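Local structure of glycosylation Associate Protein 3 (Streptococcus agalactiae serotype V, 6OYC) at residues T50-Q53 against S54-S58. The protein probably acts with Gap1 and Gap2 as an accessory Sec component in the glycosylation and export of a surface glycoprotein, with a likely carbohydrate-binding role. Sequence-based numbering, arbitrary orientation.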
ATOM      1  N   THR C  50       3.576   2.617  22.981  1.00 27.35           N
ATOM      2  CA  THR C  50       4.142   1.395  23.537  1.00 24.32           C
ATOM      3  C   THR C  50       5.374   1.734  24.373  1.00 26.03           C
ATOM      4  O   THR C  50       5.989   2.788  24.216  1.00 29.19           O
ATOM      5  CB  THR C  50       4.583   0.394  22.449  1.00 26.67           C
ATOM      6  OG1 THR C  50       5.743   0.916  21.768  1.00 26.15           O
ATOM      7  CG2 THR C  50       3.494   0.115  21.431  1.00 24.53           C
ATOM      8  N   ASN C  51       5.754   0.806  25.243  1.00 26.55           N
ATOM      9  CA  ASN C  51       7.087   0.758  25.829  1.00 30.32           C
ATOM     10  C   ASN C  51       7.802  -0.425  25.182  1.00 27.49           C
ATOM     11  O   ASN C  51       7.227  -1.514  25.085  1.00 29.03           O
ATOM     12  CB  ASN C  51       7.029   0.615  27.367  1.00 27.51           C
ATOM     13  CG  ASN C  51       8.378   0.205  27.976  1.00 31.80           C
ATOM     14  OD1 ASN C  51       8.682  -0.983  28.100  1.00 34.61           O
ATOM     15  ND2 ASN C  51       9.204   1.194  28.323  1.00 31.11           N
ATOM     16  N   TYR C  52       9.025  -0.205  24.692  1.00 29.50           N
ATOM     17  CA  TYR C  52       9.714  -1.280  23.978  1.00 27.10           C
ATOM     18  C   TYR C  52       9.794  -2.542  24.842  1.00 28.67           C
ATOM     19  O   TYR C  52       9.505  -3.654  24.378  1.00 29.15           O
ATOM     20  CB  TYR C  52      11.130  -0.850  23.537  1.00 28.38           C
ATOM     21  CG  TYR C  52      11.974  -2.089  23.236  1.00 28.29           C
ATOM     22  CD1 TYR C  52      11.783  -2.820  22.054  1.00 28.81           C
ATOM     23  CD2 TYR C  52      12.873  -2.587  24.167  1.00 24.78           C
ATOM     24  CE1 TYR C  52      12.492  -3.996  21.814  1.00 26.17           C
ATOM     25  CE2 TYR C  52      13.577  -3.754  23.933  1.00 26.72           C
ATOM     26  CZ  TYR C  52      13.388  -4.448  22.753  1.00 26.84           C
ATOM     27  OH  TYR C  52      14.098  -5.602  22.526  1.00 29.65           O
ATOM     28  N   GLN C  53      10.173  -2.383  26.113  1.00 27.30           N
ATOM     29  CA  GLN C  53      10.444  -3.558  26.931  1.00 29.09           C
ATOM     30  C   GLN C  53       9.209  -4.438  27.106  1.00 29.73           C
ATOM     31  O   GLN C  53       9.309  -5.669  27.063  1.00 27.24           O
ATOM     32  CB  GLN C  53      11.001  -3.153  28.298  1.00 30.06           C
ATOM     33  CG  GLN C  53      11.453  -4.374  29.138  1.00 27.92           C
ATOM     34  CD  GLN C  53      12.025  -3.954  30.483  1.00 35.03           C
ATOM     35  OE1 GLN C  53      11.327  -3.996  31.497  1.00 33.27           O
ATOM     36  NE2 GLN C  53      13.285  -3.514  30.495  1.00 31.33           N
ATOM     37  N   SER C  54       8.036  -3.841  27.312  1.00 28.23           N
ATOM     38  CA  SER C  54       6.874  -4.685  27.545  1.00 28.34           C
ATOM     39  C   SER C  54       6.127  -5.072  26.270  1.00 30.70           C
ATOM     40  O   SER C  54       5.453  -6.102  26.266  1.00 32.62           O
ATOM     41  CB  SER C  54       5.916  -4.002  28.519  1.00 29.40           C
ATOM     42  OG  SER C  54       5.233  -2.947  27.890  1.00 37.57           O
ATOM     43  N   LYS C  55       6.235  -4.301  25.188  1.00 29.31           N
ATOM     44  CA  LYS C  55       5.518  -4.620  23.955  1.00 30.55           C
ATOM     45  C   LYS C  55       6.396  -5.132  22.823  1.00 29.44           C
ATOM     46  O   LYS C  55       5.897  -5.867  21.967  1.00 28.61           O
ATOM     47  CB  LYS C  55       4.748  -3.397  23.448  1.00 27.14           C
ATOM     48  CG  LYS C  55       3.728  -2.868  24.470  1.00 32.01           C
ATOM     49  CD  LYS C  55       2.654  -3.915  24.749  1.00 36.12           C
ATOM     50  CE  LYS C  55       1.733  -3.497  25.892  1.00 46.18           C
ATOM     51  NZ  LYS C  55       0.383  -4.145  25.752  1.00 55.97           N
ATOM     52  N   ARG C  56       7.679  -4.757  22.788  1.00 28.37           N
ATOM     53  CA  ARG C  56       8.648  -5.208  21.784  1.00 27.68           C
ATOM     54  C   ARG C  56       8.298  -4.744  20.368  1.00 28.99           C
ATOM     55  O   ARG C  56       8.749  -5.354  19.392  1.00 28.37           O
ATOM     56  CB  ARG C  56       8.811  -6.737  21.811  1.00 26.78           C
ATOM     57  CG  ARG C  56       9.164  -7.295  23.192  1.00 30.30           C
ATOM     58  CD  ARG C  56      10.609  -6.961  23.526  1.00 30.38           C
ATOM     59  NE  ARG C  56      10.934  -7.020  24.942  1.00 27.19           N
ATOM     60  CZ  ARG C  56      11.955  -7.707  25.440  1.00 29.60           C
ATOM     61  NH1 ARG C  56      12.723  -8.431  24.626  1.00 27.32           N
ATOM     62  NH2 ARG C  56      12.205  -7.669  26.749  1.00 27.62           N
ATOM     63  N   ILE C  57       7.501  -3.676  20.244  1.00 26.71           N
ATOM     64  CA  ILE C  57       7.221  -3.022  18.973  1.00 27.18           C
ATOM     65  C   ILE C  57       7.001  -1.545  19.238  1.00 29.06           C
ATOM     66  O   ILE C  57       6.664  -1.133  20.352  1.00 29.73           O
ATOM     67  CB  ILE C  57       5.971  -3.575  18.253  1.00 30.70           C
ATOM     68  CG1 ILE C  57       4.745  -3.482  19.181  1.00 26.67           C
ATOM     69  CG2 ILE C  57       6.221  -4.994  17.721  1.00 27.19           C
ATOM     70  CD1 ILE C  57       3.424  -3.729  18.444  1.00 26.81           C
ATOM     71  N   SER C  58       7.196  -0.749  18.189  1.00 27.01           N
ATOM     72  CA  SER C  58       6.788   0.641  18.161  1.00 28.87           C
ATOM     73  C   SER C  58       5.267   0.741  18.042  1.00 31.27           C
ATOM     74  O   SER C  58       4.617  -0.185  17.555  1.00 32.55           O
ATOM     75  CB  SER C  58       7.447   1.339  16.974  1.00 25.31           C
ATOM     76  OG  SER C  58       8.853   1.362  17.132  1.00 28.28           O
TER
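Asn-51 carries CG anti to its own backbone N (chi1 165°), which swings OD1 forward to Ser-54 N, while Arg-56, bent at chi2 (-73°), folds its chain back beside the ring of Tyr-52. Together they bracket a single helical turn, residues 52-55, with Asn-51 as its N-cap. The evidence for the cap is a bond of 3.0 Å from Ser-54 N to Asn-51 OD1, the donor lying in the plane of the side-chain carbonyl. Asn-51 O then takes Lys-55 N at 3.0 Å, and Tyr-52 O takes Arg-56 N at 2.7 Å, two i to i+4 bonds that define the turn. Arg-56 ends it by adopting a positive phi. Its guanidinium returns to the C-terminal end of the turn: NE reaches Gln-53 O at 3.0 Å, almost straight at the hydrogen. The acceptor sits in the guanidinium plane, although NE lies above the carbonyl plane of Gln-53, so the bond misses the lone-pair direction. Tyr-52 meets the same arginine obliquely, its CZ 3.8 Å from Arg-56 CD, and CE2 stands over one guanidinium face toward the rim, with the two planes 24° apart. This exposed turn follows strand 41-47, an edge strand, within this chain, of a four-stranded antiparallel sheet. On the turn itself Lys-55 CB packs 3.9 Å from Thr-50 CB; beyond it the chain doubles back, and Ile-57 also touches Phe-12. The return is tied by the hydroxyl of Thr-50, whose OG1 donates in the carbonyl plane to Ile-57 O at 2.7 Å.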